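Glyoxalase family protein (Bacillus cereus, PDB 1SS4) is of unknown function but belongs to the glyoxalase family of metal-binding proteins, and may act as a methylmalonyl-CoA epimerase. Local coordinates at residues S27-I32 with R137-I142. Numbering follows the deposited sequence.
With FMT (formic acid), chain F.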
loop_
_atom_site.group_PDB
_atom_site.type_symbol
_atom_site.label_atom_id
_atom_site.label_comp_id
_atom_site.label_asym_id
_atom_site.label_seq_id
_atom_site.Cartn_x
_atom_site.Cartn_y
_atom_site.Cartn_z
ATOM N N SER A 27 15.026 -5.557 -7.675
ATOM C CA SER A 27 15.971 -6.441 -6.995
ATOM C C SER A 27 15.591 -6.685 -5.534
ATOM O O SER A 27 15.619 -7.816 -5.049
ATOM C CB SER A 27 17.383 -5.848 -7.075
ATOM O OG SER A 27 18.283 -6.581 -6.263
ATOM N N PHE A 28 15.229 -5.617 -4.835
ATOM C CA PHE A 28 14.845 -5.715 -3.434
ATOM C C PHE A 28 13.609 -6.588 -3.198
ATOM O O PHE A 28 13.619 -7.465 -2.339
ATOM C CB PHE A 28 14.595 -4.317 -2.860
ATOM C CG PHE A 28 14.136 -4.329 -1.435
ATOM C CD1 PHE A 28 15.015 -4.692 -0.415
ATOM C CD2 PHE A 28 12.827 -4.008 -1.110
ATOM C CE1 PHE A 28 14.586 -4.732 0.913
ATOM C CE2 PHE A 28 12.384 -4.049 0.216
ATOM C CZ PHE A 28 13.266 -4.411 1.225
ATOM N N PHE A 29 12.539 -6.360 -3.954
ATOM C CA PHE A 29 11.353 -7.160 -3.740
ATOM C C PHE A 29 11.558 -8.609 -4.168
ATOM O O PHE A 29 10.906 -9.506 -3.644
ATOM C CB PHE A 29 10.154 -6.474 -4.389
ATOM C CG PHE A 29 9.653 -5.296 -3.572
ATOM C CD1 PHE A 29 8.935 -5.514 -2.398
ATOM C CD2 PHE A 29 9.987 -3.996 -3.917
ATOM C CE1 PHE A 29 8.560 -4.444 -1.568
ATOM C CE2 PHE A 29 9.619 -2.906 -3.096
ATOM C CZ PHE A 29 8.904 -3.135 -1.919
ATOM N N GLU A 30 12.503 -8.845 -5.076
ATOM C CA GLU A 30 12.796 -10.221 -5.480
ATOM C C GLU A 30 13.390 -10.947 -4.281
ATOM O O GLU A 30 13.076 -12.111 -4.038
ATOM C CB GLU A 30 13.775 -10.263 -6.651
ATOM C CG GLU A 30 13.128 -9.936 -7.981
ATOM C CD GLU A 30 14.139 -9.793 -9.095
ATOM O OE1 GLU A 30 15.355 -9.829 -8.795
ATOM O OE2 GLU A 30 13.716 -9.633 -10.267
ATOM N N GLU A 31 14.230 -10.242 -3.524
ATOM C CA GLU A 31 14.866 -10.787 -2.324
ATOM C C GLU A 31 13.829 -11.094 -1.247
ATOM O O GLU A 31 13.980 -12.040 -0.478
ATOM C CB GLU A 31 15.879 -9.788 -1.763
ATOM C CG GLU A 31 17.114 -9.584 -2.622
ATOM C CD GLU A 31 18.082 -10.760 -2.550
ATOM O OE1 GLU A 31 18.421 -11.195 -1.429
ATOM O OE2 GLU A 31 18.512 -11.242 -3.617
ATOM N N ILE A 32 12.784 -10.272 -1.180
ATOM C CA ILE A 32 11.711 -10.482 -0.221
ATOM C C ILE A 32 10.961 -11.752 -0.632
ATOM O O ILE A 32 10.372 -12.436 0.198
ATOM C CB ILE A 32 10.696 -9.305 -0.244
ATOM C CG1 ILE A 32 11.350 -8.032 0.300
ATOM C CG2 ILE A 32 9.434 -9.693 0.533
ATOM C CD1 ILE A 32 11.463 -7.994 1.813
ATOM N N ARG A 137 13.790 -0.674 6.817
ATOM C CA ARG A 137 13.865 0.370 5.809
ATOM C C ARG A 137 14.601 -0.361 4.682
ATOM O O ARG A 137 15.796 -0.693 4.809
ATOM C CB ARG A 137 14.702 1.557 6.297
ATOM C CG ARG A 137 14.048 2.387 7.390
ATOM C CD ARG A 137 13.456 3.652 6.823
ATOM N NE ARG A 137 12.611 4.374 7.775
ATOM C CZ ARG A 137 11.507 5.021 7.419
ATOM N NH1 ARG A 137 11.148 5.013 6.144
ATOM N NH2 ARG A 137 10.772 5.675 8.322
ATOM N N GLY A 138 13.888 -0.643 3.595
ATOM C CA GLY A 138 14.496 -1.363 2.496
ATOM C C GLY A 138 15.040 -0.482 1.397
ATOM O O GLY A 138 15.644 0.559 1.664
ATOM N N VAL A 139 14.823 -0.899 0.152
ATOM C CA VAL A 139 15.295 -0.133 -0.991
ATOM C C VAL A 139 14.864 1.334 -0.884
ATOM O O VAL A 139 13.698 1.643 -0.627
ATOM C CB VAL A 139 14.810 -0.750 -2.328
ATOM C CG1 VAL A 139 13.288 -0.726 -2.406
ATOM C CG2 VAL A 139 15.450 -0.004 -3.504
ATOM N N GLU A 140 15.841 2.229 -1.028
ATOM C CA GLU A 140 15.595 3.659 -0.950
ATOM C C GLU A 140 14.872 4.095 0.329
ATOM O O GLU A 140 14.082 5.051 0.317
ATOM C CB GLU A 140 14.819 4.083 -2.191
ATOM C CG GLU A 140 15.655 3.994 -3.469
ATOM C CD GLU A 140 14.840 4.096 -4.751
ATOM O OE1 GLU A 140 13.787 4.760 -4.742
ATOM O OE2 GLU A 140 15.265 3.521 -5.781
ATOM N N GLY A 141 15.155 3.400 1.426
ATOM C CA GLY A 141 14.552 3.711 2.716
ATOM C C GLY A 141 13.073 3.389 2.895
ATOM O O GLY A 141 12.495 3.692 3.944
ATOM N N ILE A 142 12.458 2.767 1.891
ATOM C CA ILE A 142 11.035 2.439 1.951
ATOM C C ILE A 142 10.694 1.480 3.097
ATOM O O ILE A 142 11.297 0.417 3.252
ATOM C CB ILE A 142 10.574 1.881 0.581
ATOM C CG1 ILE A 142 10.681 3.010 -0.456
ATOM C CG2 ILE A 142 9.122 1.349 0.651
ATOM C CD1 ILE A 142 10.576 2.564 -1.898
HETATM C C FMT F . 13.106 5.360 11.143
HETATM O O1 FMT F . 13.803 4.781 10.246
HETATM O O2 FMT F . 11.906 4.929 11.174
#
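Phe28 lays one face of its ring against the peptide that joins Gly138 to Val139, an example of an aromatic side chain packing on backbone. Val139 N sits over the ring centre, 3.6 Å above the plane, and no hydrogen-bond partner for this buried nitrogen is present in the model. At the rim, Phe28 CZ comes within 3.5 Å of Gly138 CA, which carries no side chain to hold the ring off. With CG anti to the backbone N (chi1 178°), the Phe28 side chain extends from the helix onto the Gly138-Val139 backbone. Val139 CG1 packs against Phe28 CD2 at 3.6 Å. The opposite face lies on Ile32 CG1, and the Phe29 ring offers its face to the Phe28 edge: Phe28 CD2 lies over the centre of the Phe29 ring. The contact joins the two βαβββ modules of the vicinal oxygen chelate fold: helix 22-32 of the first meets the turn between strands 131-137 and 143-149 of the second. Phe28 also touches Ile144 of strand 143-149 and Leu113 of helix 106-115. Phe29 touches Val139 more loosely, Phe29 CE2 lying 4.3 Å from Val139 CG1. Farther out, Arg137 leaves the backbone on the side away from the helix and takes no part in the packing; its NH1 makes a nearly straight 2.9 Å bond to Gly141 O, in the guanidinium plane, while NE and NH2 hold the two oxygens of a formic acid molecule, probably from the crystallisation liquor.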